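Local coordinates for glucocorticoid Modulatory Element Binding protein-1 (PDB 1OQJ), which binds glucocorticoid modulatory elements in promoter DNA through its zinc-binding SAND domain and raises transcriptional sensitivity to low concentrations of glucocorticoids, at residues 7-19 and 52-66. Numbering follows the deposited sequence.
Sequences EIAYPITCGESKA and AGKSTLKDWKRAIRL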
loop_
_atom_site.group_PDB
_atom_site.type_symbol
_atom_site.label_atom_id
_atom_site.label_comp_id
_atom_site.label_asym_id
_atom_site.label_seq_id
_atom_site.Cartn_x
_atom_site.Cartn_y
_atom_site.Cartn_z
ATOM N N GLU A 7 -10.025 -13.073 1.940
ATOM C CA GLU A 7 -9.276 -11.992 1.313
ATOM C C GLU A 7 -8.222 -11.501 2.303
ATOM O O GLU A 7 -8.511 -10.687 3.182
ATOM C CB GLU A 7 -10.220 -10.846 0.932
ATOM C CG GLU A 7 -9.593 -9.768 0.052
ATOM C CD GLU A 7 -9.309 -10.247 -1.362
ATOM O OE1 GLU A 7 -10.179 -10.929 -1.945
ATOM O OE2 GLU A 7 -8.228 -9.928 -1.901
ATOM N N ILE A 8 -7.003 -12.011 2.165
ATOM C CA ILE A 8 -5.906 -11.627 3.048
ATOM C C ILE A 8 -5.680 -10.128 2.949
ATOM O O ILE A 8 -5.546 -9.577 1.851
ATOM C CB ILE A 8 -4.609 -12.371 2.675
ATOM C CG1 ILE A 8 -4.843 -13.882 2.751
ATOM C CG2 ILE A 8 -3.485 -11.974 3.622
ATOM C CD1 ILE A 8 -5.264 -14.363 4.120
ATOM N N ALA A 9 -5.621 -9.467 4.100
ATOM C CA ALA A 9 -5.458 -8.020 4.121
ATOM C C ALA A 9 -4.777 -7.508 5.376
ATOM O O ALA A 9 -4.484 -8.269 6.299
ATOM C CB ALA A 9 -6.829 -7.369 3.985
ATOM N N TYR A 10 -4.524 -6.203 5.400
ATOM C CA TYR A 10 -3.905 -5.559 6.554
ATOM C C TYR A 10 -4.488 -4.173 6.761
ATOM O O TYR A 10 -4.764 -3.455 5.797
ATOM C CB TYR A 10 -2.394 -5.400 6.371
ATOM C CG TYR A 10 -1.622 -6.689 6.355
ATOM C CD1 TYR A 10 -1.341 -7.337 5.159
ATOM C CD2 TYR A 10 -1.178 -7.266 7.541
ATOM C CE1 TYR A 10 -0.633 -8.535 5.140
ATOM C CE2 TYR A 10 -0.471 -8.461 7.538
ATOM C CZ TYR A 10 -0.202 -9.090 6.334
ATOM O OH TYR A 10 0.490 -10.280 6.323
ATOM N N PRO A 11 -4.703 -3.786 8.023
ATOM C CA PRO A 11 -5.245 -2.459 8.314
ATOM C C PRO A 11 -4.088 -1.473 8.160
ATOM O O PRO A 11 -2.994 -1.703 8.692
ATOM C CB PRO A 11 -5.717 -2.590 9.762
ATOM C CG PRO A 11 -4.719 -3.552 10.347
ATOM C CD PRO A 11 -4.586 -4.595 9.250
ATOM N N ILE A 12 -4.314 -0.393 7.416
ATOM C CA ILE A 12 -3.273 0.609 7.208
ATOM C C ILE A 12 -3.799 2.002 7.519
ATOM O O ILE A 12 -5.005 2.204 7.680
ATOM C CB ILE A 12 -2.748 0.602 5.749
ATOM C CG1 ILE A 12 -3.887 0.902 4.769
ATOM C CG2 ILE A 12 -2.093 -0.748 5.441
ATOM C CD1 ILE A 12 -3.436 1.067 3.321
ATOM N N THR A 13 -2.883 2.959 7.615
ATOM C CA THR A 13 -3.251 4.340 7.883
ATOM C C THR A 13 -2.355 5.280 7.094
ATOM O O THR A 13 -1.322 4.882 6.553
ATOM C CB THR A 13 -3.086 4.714 9.372
ATOM O OG1 THR A 13 -1.696 4.657 9.729
ATOM C CG2 THR A 13 -3.877 3.764 10.256
ATOM N N CYS A 14 -2.788 6.528 7.011
ATOM C CA CYS A 14 -2.025 7.581 6.361
ATOM C C CYS A 14 -2.577 8.828 7.015
ATOM O O CYS A 14 -3.758 9.132 6.878
ATOM C CB CYS A 14 -2.257 7.629 4.854
ATOM S SG CYS A 14 -1.211 8.887 4.073
ATOM N N GLY A 15 -1.724 9.538 7.743
ATOM C CA GLY A 15 -2.196 10.715 8.438
ATOM C C GLY A 15 -3.211 10.218 9.450
ATOM O O GLY A 15 -2.916 9.311 10.229
ATOM N N GLU A 16 -4.414 10.778 9.429
ATOM C CA GLU A 16 -5.454 10.358 10.359
ATOM C C GLU A 16 -6.533 9.545 9.652
ATOM O O GLU A 16 -7.635 9.372 10.172
ATOM C CB GLU A 16 -6.068 11.585 11.041
ATOM C CG GLU A 16 -5.051 12.378 11.851
ATOM C CD GLU A 16 -5.651 13.574 12.567
ATOM O OE1 GLU A 16 -4.880 14.339 13.184
ATOM O OE2 GLU A 16 -6.885 13.748 12.516
ATOM N N SER A 17 -6.199 9.038 8.468
ATOM C CA SER A 17 -7.126 8.237 7.673
ATOM C C SER A 17 -6.828 6.743 7.792
ATOM O O SER A 17 -5.665 6.335 7.848
ATOM C CB SER A 17 -7.054 8.650 6.200
ATOM O OG SER A 17 -7.469 9.996 6.022
ATOM N N LYS A 18 -7.887 5.936 7.825
ATOM C CA LYS A 18 -7.761 4.483 7.930
ATOM C C LYS A 18 -8.290 3.804 6.674
ATOM O O LYS A 18 -9.285 4.238 6.092
ATOM C CB LYS A 18 -8.546 3.957 9.136
ATOM C CG LYS A 18 -8.016 4.420 10.484
ATOM C CD LYS A 18 -8.765 3.766 11.639
ATOM C CE LYS A 18 -10.196 4.262 11.746
ATOM N NZ LYS A 18 -10.906 3.633 12.897
ATOM N N ALA A 19 -7.626 2.731 6.268
ATOM C CA ALA A 19 -8.040 1.983 5.093
ATOM C C ALA A 19 -7.588 0.541 5.243
ATOM O O ALA A 19 -6.978 0.174 6.254
ATOM C CB ALA A 19 -7.442 2.602 3.836
ATOM N N ALA A 52 -5.628 11.397 1.998
ATOM C CA ALA A 52 -5.226 11.454 3.398
ATOM C C ALA A 52 -4.386 12.706 3.654
ATOM O O ALA A 52 -4.047 13.008 4.798
ATOM C CB ALA A 52 -4.437 10.200 3.770
ATOM N N GLY A 53 -4.043 13.411 2.577
ATOM C CA GLY A 53 -3.283 14.645 2.689
ATOM C C GLY A 53 -1.771 14.579 2.772
ATOM O O GLY A 53 -1.144 15.535 3.236
ATOM N N LYS A 54 -1.169 13.489 2.306
ATOM C CA LYS A 54 0.286 13.351 2.372
ATOM C C LYS A 54 1.008 13.272 1.023
ATOM O O LYS A 54 2.123 12.754 0.949
ATOM C CB LYS A 54 0.648 12.116 3.204
ATOM C CG LYS A 54 0.152 12.152 4.639
ATOM C CD LYS A 54 0.846 13.239 5.440
ATOM C CE LYS A 54 0.417 13.204 6.899
ATOM N NZ LYS A 54 1.140 14.223 7.710
ATOM N N SER A 55 0.389 13.783 -0.038
ATOM C CA SER A 55 1.009 13.754 -1.362
ATOM C C SER A 55 2.294 14.575 -1.451
ATOM O O SER A 55 3.150 14.299 -2.291
ATOM C CB SER A 55 0.032 14.258 -2.431
ATOM O OG SER A 55 -0.969 13.298 -2.721
ATOM N N THR A 56 2.426 15.584 -0.595
ATOM C CA THR A 56 3.612 16.439 -0.615
ATOM C C THR A 56 4.891 15.725 -0.192
ATOM O O THR A 56 5.983 16.279 -0.302
ATOM C CB THR A 56 3.426 17.677 0.286
ATOM O OG1 THR A 56 3.104 17.262 1.619
ATOM C CG2 THR A 56 2.313 18.560 -0.255
ATOM N N LEU A 57 4.760 14.496 0.289
ATOM C CA LEU A 57 5.921 13.727 0.720
ATOM C C LEU A 57 6.599 13.057 -0.470
ATOM O O LEU A 57 7.791 12.742 -0.427
ATOM C CB LEU A 57 5.492 12.664 1.732
ATOM C CG LEU A 57 6.598 11.779 2.308
ATOM C CD1 LEU A 57 7.524 12.622 3.170
ATOM C CD2 LEU A 57 5.981 10.656 3.128
ATOM N N LYS A 58 5.830 12.851 -1.536
ATOM C CA LYS A 58 6.325 12.206 -2.745
ATOM C C LYS A 58 6.974 10.863 -2.431
ATOM O O LYS A 58 8.018 10.523 -2.982
ATOM C CB LYS A 58 7.326 13.107 -3.477
ATOM C CG LYS A 58 6.713 14.385 -4.030
ATOM C CD LYS A 58 7.654 15.100 -4.993
ATOM C CE LYS A 58 7.797 14.344 -6.308
ATOM N NZ LYS A 58 8.634 15.090 -7.292
ATOM N N ASP A 59 6.346 10.109 -1.536
ATOM C CA ASP A 59 6.847 8.792 -1.157
ATOM C C ASP A 59 5.709 8.022 -0.498
ATOM O O ASP A 59 5.635 7.941 0.729
ATOM C CB ASP A 59 8.010 8.923 -0.175
ATOM C CG ASP A 59 8.800 7.636 -0.038
ATOM O OD1 ASP A 59 8.201 6.553 -0.208
ATOM O OD2 ASP A 59 10.014 7.706 0.246
ATOM N N TRP A 60 4.824 7.458 -1.312
ATOM C CA TRP A 60 3.684 6.729 -0.774
ATOM C C TRP A 60 4.060 5.601 0.178
ATOM O O TRP A 60 3.332 5.334 1.130
ATOM C CB TRP A 60 2.801 6.181 -1.903
ATOM C CG TRP A 60 3.425 5.102 -2.735
ATOM C CD1 TRP A 60 4.225 5.264 -3.826
ATOM C CD2 TRP A 60 3.281 3.687 -2.548
ATOM N NE1 TRP A 60 4.585 4.036 -4.336
ATOM C CE2 TRP A 60 4.020 3.051 -3.568
ATOM C CE3 TRP A 60 2.597 2.895 -1.615
ATOM C CZ2 TRP A 60 4.095 1.659 -3.684
ATOM C CZ3 TRP A 60 2.672 1.507 -1.731
ATOM C CH2 TRP A 60 3.415 0.906 -2.758
ATOM N N LYS A 61 5.197 4.954 -0.064
ATOM C CA LYS A 61 5.627 3.851 0.792
ATOM C C LYS A 61 5.995 4.317 2.194
ATOM O O LYS A 61 5.978 3.529 3.134
ATOM C CB LYS A 61 6.812 3.112 0.174
ATOM C CG LYS A 61 6.538 2.546 -1.202
ATOM C CD LYS A 61 7.722 1.740 -1.707
ATOM C CE LYS A 61 7.626 1.490 -3.202
ATOM N NZ LYS A 61 7.745 2.761 -3.973
ATOM N N ARG A 62 6.340 5.593 2.338
ATOM C CA ARG A 62 6.672 6.115 3.654
ATOM C C ARG A 62 5.479 6.850 4.267
ATOM O O ARG A 62 5.398 7.003 5.484
ATOM C CB ARG A 62 7.899 7.034 3.578
ATOM C CG ARG A 62 9.218 6.284 3.371
ATOM C CD ARG A 62 10.417 7.193 3.617
ATOM N NE ARG A 62 11.677 6.456 3.688
ATOM C CZ ARG A 62 12.288 5.901 2.646
ATOM N NH1 ARG A 62 11.760 5.998 1.434
ATOM N NH2 ARG A 62 13.428 5.244 2.816
ATOM N N ALA A 63 4.547 7.286 3.420
ATOM C CA ALA A 63 3.352 7.994 3.877
ATOM C C ALA A 63 2.346 7.023 4.494
ATOM O O ALA A 63 1.665 7.350 5.464
ATOM C CB ALA A 63 2.707 8.735 2.711
ATOM N N ILE A 64 2.247 5.830 3.913
ATOM C CA ILE A 64 1.334 4.814 4.425
ATOM C C ILE A 64 2.015 4.029 5.537
ATOM O O ILE A 64 3.181 3.653 5.417
ATOM C CB ILE A 64 0.915 3.827 3.319
ATOM C CG1 ILE A 64 0.165 4.574 2.215
ATOM C CG2 ILE A 64 0.040 2.719 3.903
ATOM C CD1 ILE A 64 -0.290 3.680 1.070
ATOM N N ARG A 65 1.281 3.778 6.615
ATOM C CA ARG A 65 1.815 3.031 7.745
ATOM C C ARG A 65 0.950 1.809 8.042
ATOM O O ARG A 65 -0.245 1.787 7.752
ATOM C CB ARG A 65 1.892 3.925 8.987
ATOM C CG ARG A 65 2.964 5.007 8.905
ATOM C CD ARG A 65 2.918 5.936 10.114
ATOM N NE ARG A 65 3.871 7.040 9.995
ATOM C CZ ARG A 65 5.170 6.949 10.266
ATOM N NH1 ARG A 65 5.690 5.802 10.680
ATOM N NH2 ARG A 65 5.954 8.008 10.118
ATOM N N LEU A 66 1.577 0.786 8.605
ATOM C CA LEU A 66 0.891 -0.440 8.970
ATOM C C LEU A 66 1.336 -0.657 10.413
ATOM O O LEU A 66 2.513 -0.891 10.678
ATOM C CB LEU A 66 1.349 -1.573 8.049
ATOM C CG LEU A 66 0.503 -2.845 7.995
ATOM C CD1 LEU A 66 0.818 -3.601 6.716
ATOM C CD2 LEU A 66 0.774 -3.704 9.217
HETATM O O HOH W 1 1.003 8.564 7.852
HETATM O O HOH W 2 -5.709 12.048 7.043
#
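Cys-14 carries its sulfur anti to the backbone N (chi1 -177°), and this torsion sets SG among three residues of 52-66: Ala-52 CB lies 3.5 Å from SG, Lys-54 CG 3.6 Å from it, and the methyl of Ala-63 makes a looser contact. Phe-48 of helix 45-51 also touches the Cys-14 side chain, in keeping with its burial. The Ala-52 methyl sits between Cys-14 and Ser-17, with Ser-17 OG 3.8 Å from Ala-52 CB. Farther along, the chain of Lys-54 bends at chi2 (-67°) and passes Gly-15, CE approaching Gly-15 CA to 3.9 Å.

One residue before Cys-14 the backbones pair directly. Thr-13 and Arg-65 form a single antiparallel hydrogen-bonded pair: Thr-13 N to Arg-65 O is 2.9 Å, and Arg-65 N to Thr-13 O is 2.8 Å and nearly straight at 172°. Apolar side chains follow: Ile-12 and Ile-64 cross at a slant, CD1 of the first 3.9 Å from CG2 of the second, and Leu-66 CD1 approaches Tyr-10 CB at 3.7 Å, oblique to the ring.

Two waters tie the type II' turn after strand 9-14 to the other segment, one joining Gly-15 N to Ala-63 O, the other Glu-16 N to Ala-52 O while also hydrogen-bonding Ser-17 OG. Because CB and CG of Lys-54 lie against Cys-14 SG and CE against Gly-15, the contact holds the aliphatic stem of a DNA-binding lysine against this turn, consistent with a part in orienting it.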